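Local structure of BH2331 protein (Bacillus halodurans, 1VL5) at residues Lys73-Arg76 / Ala77-Gly81; Ser163-Arg166 / Ala167-Lys170. The protein probably acts as an S-adenosylmethionine-dependent methyltransferase. One frame throughout, in Å; residues are numbered along the deposited sequence.

Contact 1: residues Lys73-Arg76 / Ala77-Gly81; sequences KVAR and AFIEG
Arg76 and Glu80, one helical turn apart, form a salt bridge on the outer side of their helix, with Arg76 NE 3.1 Å from Glu80 OE1. The N-H...O angle of 157° makes this a fairly straight hydrogen bond, although the donor approaches OE1 from well above the carboxylate plane. Guanidinium and carboxylate planes stand 84° apart, and Arg76 NH2 stays 3.7 Å from Glu80 OE1, so the bridge runs through NE alone. Glu80 CG lies between its backbone N and carbonyl carbon (chi1 82°), which swings the chain back over the preceding turn and brings CG within 3.1 Å of Arg76 O. The backbone N of Glu80 donates to Arg76 O at 2.8 Å, joining the pair a second time. Ala77 continues the ladder, its N bonding to Lys73 O at 3.1 Å. On the inner side Ala75 O receives Ile79 N at 2.9 Å, and Ile79 CD1 reaches to 4.3 Å from Ala75 CB. The helix is the crossover of the beta-alpha-beta unit 61-66, 69-81, 87-91: Ile79 packs on Val87 and Tyr89 of strand 87-91 and on Ala52 of helix 50-55, while Arg76 lies against Tyr89.

Contact 2: residues Ser163-Arg166 / Ala167-Lys170; sequences SHHR and AWKK
His164 NE2 and Ala167 N converge on one oxygen, Asn154 OD1, and both hydrogen-bond to it; accordingly His164 NE2 lies only 3.6 Å from Ala167 N. Further along the loop Arg166 crosses Trp168 at about a right angle. Arg166 CG is anti to its own backbone N (chi1 177°) and the chain stays extended to NE, which carries the methylene groups across the indole. Arg166 CD sits 3.5 Å from the centroid of the Trp168 six-membered ring and 6° off the ring normal, a CH-pi contact, with Arg166 NE above the same face at 3.2 Å from Trp168 CE3. The guanidinium stands 76° from the ring plane, so it is not stacked. Salt bridges from NH1 to Asp150 and from NH2 to Asp172 fix its rotation. Arg166 NH2 and Lys169 NZ are 4.8 Å apart, a repulsion that the shared Asp150 probably offsets. With an alanine at Trp168 the indole under Arg166 CD and NE is gone, and the methylene chain would probably be freer to turn. The loop joins helix 147-160 to helix 170-180, whose Asp172 accepts the N-H of N-cap Lys169; Trp168 bonds to Ala143, just after strand 134-142, and Arg166 to His114, in the loop following strand 104-110.

Overall arrangement
Contact 1 comes first along the chain and is complete before contact 2 begins; their centres are 27 Å apart, their nearest atoms about 15 Å, with the middle of the molecule between them. Both nevertheless relate to the same mixed sheet. Helix 69-81 of contact 1 packs on strand 87-91, in the parallel part of the sheet within the Rossmann-like methyltransferase domain. Residues 163-170 link helices 147-160 and 170-180 and are held by the segments that follow strands 104-110 and 134-142. At 20 Å from the chain centre contact 1 is peripheral, whereas contact 2, at 10 Å, is more central. They do not touch, and the sheet is one element of the fold that both adjoin.

Contact 1: residues Lys73-Arg76 / Ala77-Gly81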
ATOM      1  N   LYS A  73       1.198 -18.588   4.868  1.00 30.20           N
ATOM      2  CA  LYS A  73       0.207 -19.702   4.819  1.00 33.51           C
ATOM      3  C   LYS A  73      -1.128 -19.219   4.281  1.00 29.66           C
ATOM      4  O   LYS A  73      -1.827 -19.907   3.517  1.00 29.84           O
ATOM      5  CB  LYS A  73      -0.052 -20.276   6.217  1.00 32.62           C
ATOM      6  CG  LYS A  73       0.830 -21.381   6.616  1.00 44.99           C
ATOM      7  CD  LYS A  73       0.504 -21.731   8.100  1.00 42.46           C
ATOM      8  CE  LYS A  73       1.654 -22.383   8.853  1.00 54.58           C
ATOM      9  NZ  LYS A  73       1.508 -22.060  10.314  1.00 56.76           N
ATOM     10  N   VAL A  74      -1.501 -18.030   4.710  1.00 32.54           N
ATOM     11  CA  VAL A  74      -2.777 -17.475   4.334  1.00 33.10           C
ATOM     12  C   VAL A  74      -2.747 -17.034   2.887  1.00 30.02           C
ATOM     13  O   VAL A  74      -3.687 -17.277   2.158  1.00 33.53           O
ATOM     14  CB  VAL A  74      -3.185 -16.333   5.266  1.00 35.64           C
ATOM     15  CG1 VAL A  74      -4.307 -15.471   4.645  1.00 37.16           C
ATOM     16  CG2 VAL A  74      -3.629 -16.914   6.620  1.00 42.37           C
ATOM     17  N   ALA A  75      -1.667 -16.418   2.466  1.00 28.99           N
ATOM     18  CA  ALA A  75      -1.525 -16.030   1.082  1.00 30.02           C
ATOM     19  C   ALA A  75      -1.590 -17.251   0.208  1.00 29.96           C
ATOM     20  O   ALA A  75      -2.243 -17.236  -0.813  1.00 32.32           O
ATOM     21  CB  ALA A  75      -0.226 -15.327   0.871  1.00 31.36           C
ATOM     22  N   ARG A  76      -0.883 -18.303   0.596  1.00 28.21           N
ATOM     23  CA  ARG A  76      -0.831 -19.524  -0.212  1.00 24.81           C
ATOM     24  C   ARG A  76      -2.194 -20.169  -0.385  1.00 28.57           C
ATOM     25  O   ARG A  76      -2.500 -20.702  -1.470  1.00 27.79           O
ATOM     26  CB  ARG A  76       0.120 -20.517   0.444  1.00 29.48           C
ATOM     27  CG  ARG A  76       0.015 -21.905  -0.101  1.00 23.26           C
ATOM     28  CD  ARG A  76       1.082 -22.811   0.390  1.00 25.96           C
ATOM     29  NE  ARG A  76       0.773 -24.208   0.045  1.00 27.24           N
ATOM     30  CZ  ARG A  76       1.583 -25.231   0.317  1.00 33.64           C
ATOM     31  NH1 ARG A  76       2.755 -25.039   0.892  1.00 35.91           N
ATOM     32  NH2 ARG A  76       1.240 -26.458   0.013  1.00 28.58           N
ATOM     33  N   ALA A  77      -2.987 -20.178   0.692  1.00 26.80           N
ATOM     34  CA  ALA A  77      -4.319 -20.771   0.645  1.00 29.73           C
ATOM     35  C   ALA A  77      -5.148 -20.039  -0.391  1.00 29.28           C
ATOM     36  O   ALA A  77      -5.805 -20.666  -1.184  1.00 25.61           O
ATOM     37  CB  ALA A  77      -5.015 -20.751   2.010  1.00 29.22           C
ATOM     38  N   PHE A  78      -5.054 -18.726  -0.424  1.00 28.19           N
ATOM     39  CA  PHE A  78      -5.806 -17.977  -1.378  1.00 30.48           C
ATOM     40  C   PHE A  78      -5.301 -18.180  -2.827  1.00 33.67           C
ATOM     41  O   PHE A  78      -6.093 -18.508  -3.759  1.00 31.53           O
ATOM     42  CB  PHE A  78      -5.742 -16.512  -1.021  1.00 31.36           C
ATOM     43  CG  PHE A  78      -6.407 -15.619  -2.036  1.00 29.75           C
ATOM     44  CD1 PHE A  78      -7.770 -15.613  -2.172  1.00 38.35           C
ATOM     45  CD2 PHE A  78      -5.662 -14.739  -2.799  1.00 32.98           C
ATOM     46  CE1 PHE A  78      -8.383 -14.771  -3.080  1.00 43.34           C
ATOM     47  CE2 PHE A  78      -6.263 -13.920  -3.694  1.00 29.91           C
ATOM     48  CZ  PHE A  78      -7.624 -13.911  -3.827  1.00 34.39           C
ATOM     49  N   ILE A  79      -3.984 -18.047  -3.001  1.00 30.47           N
ATOM     50  CA  ILE A  79      -3.371 -18.110  -4.328  1.00 28.61           C
ATOM     51  C   ILE A  79      -3.508 -19.519  -4.931  1.00 32.84           C
ATOM     52  O   ILE A  79      -3.912 -19.682  -6.132  1.00 30.02           O
ATOM     53  CB  ILE A  79      -1.903 -17.593  -4.253  1.00 27.62           C
ATOM     54  CG1 ILE A  79      -1.895 -16.108  -3.925  1.00 29.59           C
ATOM     55  CG2 ILE A  79      -1.091 -17.937  -5.560  1.00 29.14           C
ATOM     56  CD1 ILE A  79      -0.565 -15.585  -3.410  1.00 29.87           C
ATOM     57  N   GLU A  80      -3.256 -20.557  -4.117  1.00 30.64           N
ATOM     58  CA  GLU A  80      -3.329 -21.908  -4.660  1.00 31.45           C
ATOM     59  C   GLU A  80      -4.791 -22.318  -4.888  1.00 32.97           C
ATOM     60  O   GLU A  80      -5.086 -23.183  -5.738  1.00 30.77           O
ATOM     61  CB  GLU A  80      -2.576 -22.932  -3.805  1.00 30.86           C
ATOM     62  CG  GLU A  80      -3.331 -23.448  -2.613  1.00 39.08           C
ATOM     63  CD  GLU A  80      -2.507 -24.408  -1.703  1.00 40.77           C
ATOM     64  OE1 GLU A  80      -1.395 -24.848  -2.086  1.00 39.50           O
ATOM     65  OE2 GLU A  80      -3.006 -24.721  -0.593  1.00 49.19           O
ATOM     66  N   GLY A  81      -5.688 -21.720  -4.107  1.00 31.15           N
ATOM     67  CA  GLY A  81      -7.086 -21.806  -4.335  1.00 32.37           C
ATOM     68  C   GLY A  81      -7.543 -21.365  -5.728  1.00 32.63           C
ATOM     69  O   GLY A  81      -8.510 -21.929  -6.267  1.00 32.78           O
TER

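Contact 2: residues Ser163-Arg166 / Ala167-Lys170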
ATOM      1  N   SER A 163      -1.112  -0.667  14.359  1.00 26.69           N
ATOM      2  CA  SER A 163       0.097  -0.991  13.591  1.00 25.91           C
ATOM      3  C   SER A 163       0.393  -0.055  12.406  1.00 26.94           C
ATOM      4  O   SER A 163       1.349  -0.293  11.670  1.00 23.66           O
ATOM      5  CB  SER A 163       0.007  -2.428  13.084  1.00 27.41           C
ATOM      6  OG  SER A 163      -0.810  -2.510  11.926  1.00 34.12           O
ATOM      7  N   HIS A 164      -0.440   0.972  12.192  1.00 27.06           N
ATOM      8  CA  HIS A 164      -0.185   1.996  11.196  1.00 28.75           C
ATOM      9  C   HIS A 164       1.055   2.795  11.598  1.00 31.33           C
ATOM     10  O   HIS A 164       1.138   3.293  12.730  1.00 31.89           O
ATOM     11  CB  HIS A 164      -1.385   2.926  11.100  1.00 29.21           C
ATOM     12  CG  HIS A 164      -1.197   4.103  10.192  1.00 26.58           C
ATOM     13  ND1 HIS A 164      -1.476   4.050   8.855  1.00 26.87           N
ATOM     14  CD2 HIS A 164      -0.754   5.362  10.432  1.00 22.92           C
ATOM     15  CE1 HIS A 164      -1.272   5.237   8.316  1.00 25.15           C
ATOM     16  NE2 HIS A 164      -0.825   6.053   9.249  1.00 27.13           N
ATOM     17  N   HIS A 165       2.024   2.922  10.695  1.00 27.10           N
ATOM     18  CA  HIS A 165       3.110   3.860  10.935  1.00 25.14           C
ATOM     19  C   HIS A 165       2.841   5.233  10.321  1.00 29.47           C
ATOM     20  O   HIS A 165       2.627   6.237  11.027  1.00 29.61           O
ATOM     21  CB  HIS A 165       4.439   3.296  10.451  1.00 27.48           C
ATOM     22  CG  HIS A 165       5.587   4.249  10.645  1.00 37.03           C
ATOM     23  ND1 HIS A 165       5.736   4.996  11.792  1.00 38.63           N
ATOM     24  CD2 HIS A 165       6.623   4.588   9.842  1.00 33.91           C
ATOM     25  CE1 HIS A 165       6.805   5.761  11.681  1.00 43.84           C
ATOM     26  NE2 HIS A 165       7.372   5.524  10.514  1.00 28.08           N
ATOM     27  N   ARG A 166       2.848   5.300   8.994  1.00 29.62           N
ATOM     28  CA  ARG A 166       2.665   6.592   8.334  1.00 28.90           C
ATOM     29  C   ARG A 166       2.263   6.441   6.901  1.00 26.19           C
ATOM     30  O   ARG A 166       2.829   5.634   6.169  1.00 24.74           O
ATOM     31  CB  ARG A 166       3.931   7.449   8.417  1.00 31.40           C
ATOM     32  CG  ARG A 166       3.811   8.753   7.701  1.00 30.66           C
ATOM     33  CD  ARG A 166       4.943   9.745   8.026  1.00 32.85           C
ATOM     34  NE  ARG A 166       4.932  10.874   7.087  1.00 36.71           N
ATOM     35  CZ  ARG A 166       4.003  11.840   7.074  1.00 34.22           C
ATOM     36  NH1 ARG A 166       3.010  11.819   7.927  1.00 33.29           N
ATOM     37  NH2 ARG A 166       4.047  12.811   6.172  1.00 33.50           N
ATOM     38  N   ALA A 167       1.223   7.171   6.542  1.00 27.86           N
ATOM     39  CA  ALA A 167       0.863   7.456   5.162  1.00 28.68           C
ATOM     40  C   ALA A 167       1.589   8.735   4.788  1.00 30.84           C
ATOM     41  O   ALA A 167       1.331   9.782   5.355  1.00 27.65           O
ATOM     42  CB  ALA A 167      -0.652   7.626   5.034  1.00 31.12           C
ATOM     43  N   TRP A 168       2.534   8.621   3.852  1.00 28.48           N
ATOM     44  CA  TRP A 168       3.437   9.680   3.526  1.00 26.84           C
ATOM     45  C   TRP A 168       2.796  10.592   2.486  1.00 27.09           C
ATOM     46  O   TRP A 168       1.844  10.178   1.772  1.00 25.07           O
ATOM     47  CB  TRP A 168       4.764   9.102   3.032  1.00 26.74           C
ATOM     48  CG  TRP A 168       5.433   8.270   4.044  1.00 26.53           C
ATOM     49  CD1 TRP A 168       5.141   6.961   4.354  1.00 27.70           C
ATOM     50  CD2 TRP A 168       6.503   8.655   4.924  1.00 24.75           C
ATOM     51  NE1 TRP A 168       5.963   6.527   5.368  1.00 25.59           N
ATOM     52  CE2 TRP A 168       6.794   7.550   5.744  1.00 27.35           C
ATOM     53  CE3 TRP A 168       7.254   9.811   5.077  1.00 30.31           C
ATOM     54  CZ2 TRP A 168       7.801   7.579   6.710  1.00 26.97           C
ATOM     55  CZ3 TRP A 168       8.226   9.851   6.060  1.00 31.29           C
ATOM     56  CH2 TRP A 168       8.513   8.733   6.838  1.00 31.77           C
ATOM     57  N   LYS A 169       3.274  11.837   2.439  1.00 26.77           N
ATOM     58  CA  LYS A 169       2.874  12.792   1.397  1.00 26.54           C
ATOM     59  C   LYS A 169       3.356  12.258   0.055  1.00 28.73           C
ATOM     60  O   LYS A 169       4.370  11.548  -0.023  1.00 27.27           O
ATOM     61  CB  LYS A 169       3.455  14.197   1.590  1.00 27.67           C
ATOM     62  CG  LYS A 169       3.206  14.867   2.965  1.00 24.23           C
ATOM     63  CD  LYS A 169       3.951  16.206   2.999  1.00 28.89           C
ATOM     64  CE  LYS A 169       3.846  17.095   4.275  1.00 32.67           C
ATOM     65  NZ  LYS A 169       2.527  17.155   4.863  1.00 36.91           N
ATOM     66  N   LYS A 170       2.613  12.594  -0.992  1.00 27.19           N
ATOM     67  CA  LYS A 170       3.073  12.383  -2.331  1.00 24.73           C
ATOM     68  C   LYS A 170       4.473  12.961  -2.562  1.00 25.66           C
ATOM     69  O   LYS A 170       5.300  12.317  -3.159  1.00 24.11           O
ATOM     70  CB  LYS A 170       2.042  12.938  -3.319  1.00 26.88           C
ATOM     71  CG  LYS A 170       0.738  12.155  -3.343  1.00 28.22           C
ATOM     72  CD  LYS A 170      -0.246  12.629  -4.438  1.00 23.64           C
ATOM     73  CE  LYS A 170      -0.740  14.042  -4.296  1.00 28.83           C
ATOM     74  NZ  LYS A 170      -1.723  14.150  -3.147  1.00 27.02           N
TER